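Local coordinates for choline/ethanolamine kinase family protein (Mesorhizobium loti, PDB 3DXQ) that belongs to the choline/ethanolamine kinase family and probably phosphorylates ethanolamine or a similar amino alcohol, at residues F114-H118 / D208-L212. Sequence-based numbering, arbitrary orientation.
Sequences FRKLH and DLGDL
This is a buried helix-to-helix contact in the helical C-terminal lobe of a protein-kinase-like fold, with a His-carboxylate hydrogen bond and Phe114 packed against Asp208, Leu209 and Leu212. Residues 114-118 are the last turn of helix 106-118; residues 208-212 belong to helix 206-215. Both are regular alpha-helix, with His118 N bonded to Phe114 O and Leu212 N to Asp208 O. The segment axes run roughly antiparallel (148°) and come no closer than 12.5 Å, so the helices meet through side chains. Phe114 and Asp208 have the nearest CA atoms, at 7.7 Å. Phe114 (chi1 m) places CZ 3.7 Å from Asp208 O. Asp208 CB sits over one face of its ring in a CH-pi contact, 3.9 Å from the centroid. Leu209 CD1 lies 3.5 Å from Phe114 CD2, and Leu212 CD2 lies 3.7 Å from Phe114 CE2. Tyr230 of helix 220-231 also touches Phe114, and its OH is hydrogen-bonded to His118 ND1. Asp208 OD1 takes the amide of Cys178 and OD2 that of His177, holding what is probably the catalytic loop, as the helix-F aspartate does in protein kinases. With chi1 m, His118 NE2 donates a 3.0 Å hydrogen bond to Asp208 OD2, N-H...O angle 163°.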
loop_
_atom_site.group_PDB
_atom_site.type_symbol
_atom_site.label_atom_id
_atom_site.label_comp_id
_atom_site.label_asym_id
_atom_site.label_seq_id
_atom_site.Cartn_x
_atom_site.Cartn_y
_atom_site.Cartn_z
ATOM N N PHE A 114 3.194 7.273 9.011
ATOM C CA PHE A 114 2.972 5.946 9.557
ATOM C C PHE A 114 2.969 6.000 11.082
ATOM O O PHE A 114 2.145 5.370 11.751
ATOM C CB PHE A 114 4.054 4.961 9.107
ATOM C CG PHE A 114 3.939 4.523 7.676
ATOM C CD1 PHE A 114 2.704 4.265 7.094
ATOM C CD2 PHE A 114 5.075 4.287 6.931
ATOM C CE1 PHE A 114 2.628 3.831 5.770
ATOM C CE2 PHE A 114 4.996 3.841 5.616
ATOM C CZ PHE A 114 3.774 3.609 5.043
ATOM N N ARG A 115 3.905 6.753 11.636
ATOM C CA ARG A 115 4.050 6.816 13.080
ATOM C C ARG A 115 2.781 7.310 13.731
ATOM O O ARG A 115 2.352 6.792 14.753
ATOM C CB ARG A 115 5.197 7.743 13.446
ATOM C CG ARG A 115 5.569 7.762 14.918
ATOM C CD ARG A 115 6.861 8.507 15.045
ATOM N NE ARG A 115 7.259 8.797 16.407
ATOM C CZ ARG A 115 8.323 9.526 16.722
ATOM N NH1 ARG A 115 9.108 10.025 15.775
ATOM N NH2 ARG A 115 8.611 9.763 17.986
ATOM N N LYS A 116 2.199 8.338 13.123
ATOM C CA LYS A 116 0.962 8.911 13.595
ATOM C C LYS A 116 -0.150 7.888 13.474
ATOM O O LYS A 116 -0.964 7.740 14.405
ATOM C CB LYS A 116 0.620 10.164 12.800
ATOM C CG LYS A 116 -0.422 11.046 13.486
ATOM C CD LYS A 116 -0.453 12.433 12.823
ATOM C CE LYS A 116 -1.599 13.291 13.287
ATOM N NZ LYS A 116 -1.739 14.411 12.337
ATOM N N LEU A 117 -0.156 7.178 12.345
ATOM C CA LEU A 117 -1.177 6.168 12.066
ATOM C C LEU A 117 -1.135 5.046 13.054
ATOM O O LEU A 117 -2.122 4.780 13.722
ATOM C CB LEU A 117 -1.024 5.594 10.651
ATOM C CG LEU A 117 -1.928 4.410 10.276
ATOM C CD1 LEU A 117 -3.398 4.834 10.363
ATOM C CD2 LEU A 117 -1.582 3.821 8.892
ATOM N N HIS A 118 0.005 4.372 13.125
ATOM C CA HIS A 118 0.156 3.195 13.991
ATOM C C HIS A 118 0.002 3.557 15.453
ATOM O O HIS A 118 -0.541 2.807 16.237
ATOM C CB HIS A 118 1.497 2.527 13.755
ATOM C CG HIS A 118 1.696 2.055 12.351
ATOM N ND1 HIS A 118 2.941 1.842 11.807
ATOM C CD2 HIS A 118 0.806 1.778 11.370
ATOM C CE1 HIS A 118 2.810 1.443 10.555
ATOM N NE2 HIS A 118 1.524 1.388 10.265
ATOM N N ASP A 208 4.001 -1.998 6.468
ATOM C CA ASP A 208 3.806 -0.728 5.791
ATOM C C ASP A 208 5.123 -0.124 5.341
ATOM O O ASP A 208 5.244 0.342 4.189
ATOM C CB ASP A 208 3.062 0.274 6.706
ATOM C CG ASP A 208 1.539 0.081 6.697
ATOM O OD1 ASP A 208 1.028 -0.772 5.916
ATOM O OD2 ASP A 208 0.846 0.814 7.449
ATOM N N LEU A 209 6.099 -0.124 6.248
ATOM C CA LEU A 209 7.444 0.396 5.936
ATOM C C LEU A 209 8.085 -0.408 4.822
ATOM O O LEU A 209 8.626 0.164 3.873
ATOM C CB LEU A 209 8.360 0.447 7.169
ATOM C CG LEU A 209 8.113 1.673 8.072
ATOM C CD1 LEU A 209 6.705 1.704 8.694
ATOM C CD2 LEU A 209 9.140 1.793 9.185
ATOM N N GLY A 210 7.991 -1.729 4.910
ATOM C CA GLY A 210 8.600 -2.581 3.874
ATOM C C GLY A 210 7.941 -2.391 2.516
ATOM O O GLY A 210 8.609 -2.365 1.470
ATOM N N ASP A 211 6.620 -2.245 2.539
ATOM C CA ASP A 211 5.850 -2.108 1.310
ATOM C C ASP A 211 6.184 -0.807 0.596
ATOM O O ASP A 211 6.452 -0.803 -0.606
ATOM C CB ASP A 211 4.363 -2.177 1.616
ATOM C CG ASP A 211 3.504 -2.426 0.370
ATOM O OD1 ASP A 211 3.531 -1.656 -0.599
ATOM O OD2 ASP A 211 2.731 -3.388 0.395
ATOM N N LEU A 212 6.185 0.292 1.333
ATOM C CA LEU A 212 6.543 1.576 0.753
ATOM C C LEU A 212 7.930 1.522 0.158
ATOM O O LEU A 212 8.138 1.990 -0.957
ATOM C CB LEU A 212 6.488 2.669 1.816
ATOM C CG LEU A 212 6.978 4.049 1.423
ATOM C CD1 LEU A 212 6.398 4.424 0.049
ATOM C CD2 LEU A 212 6.578 5.075 2.516
#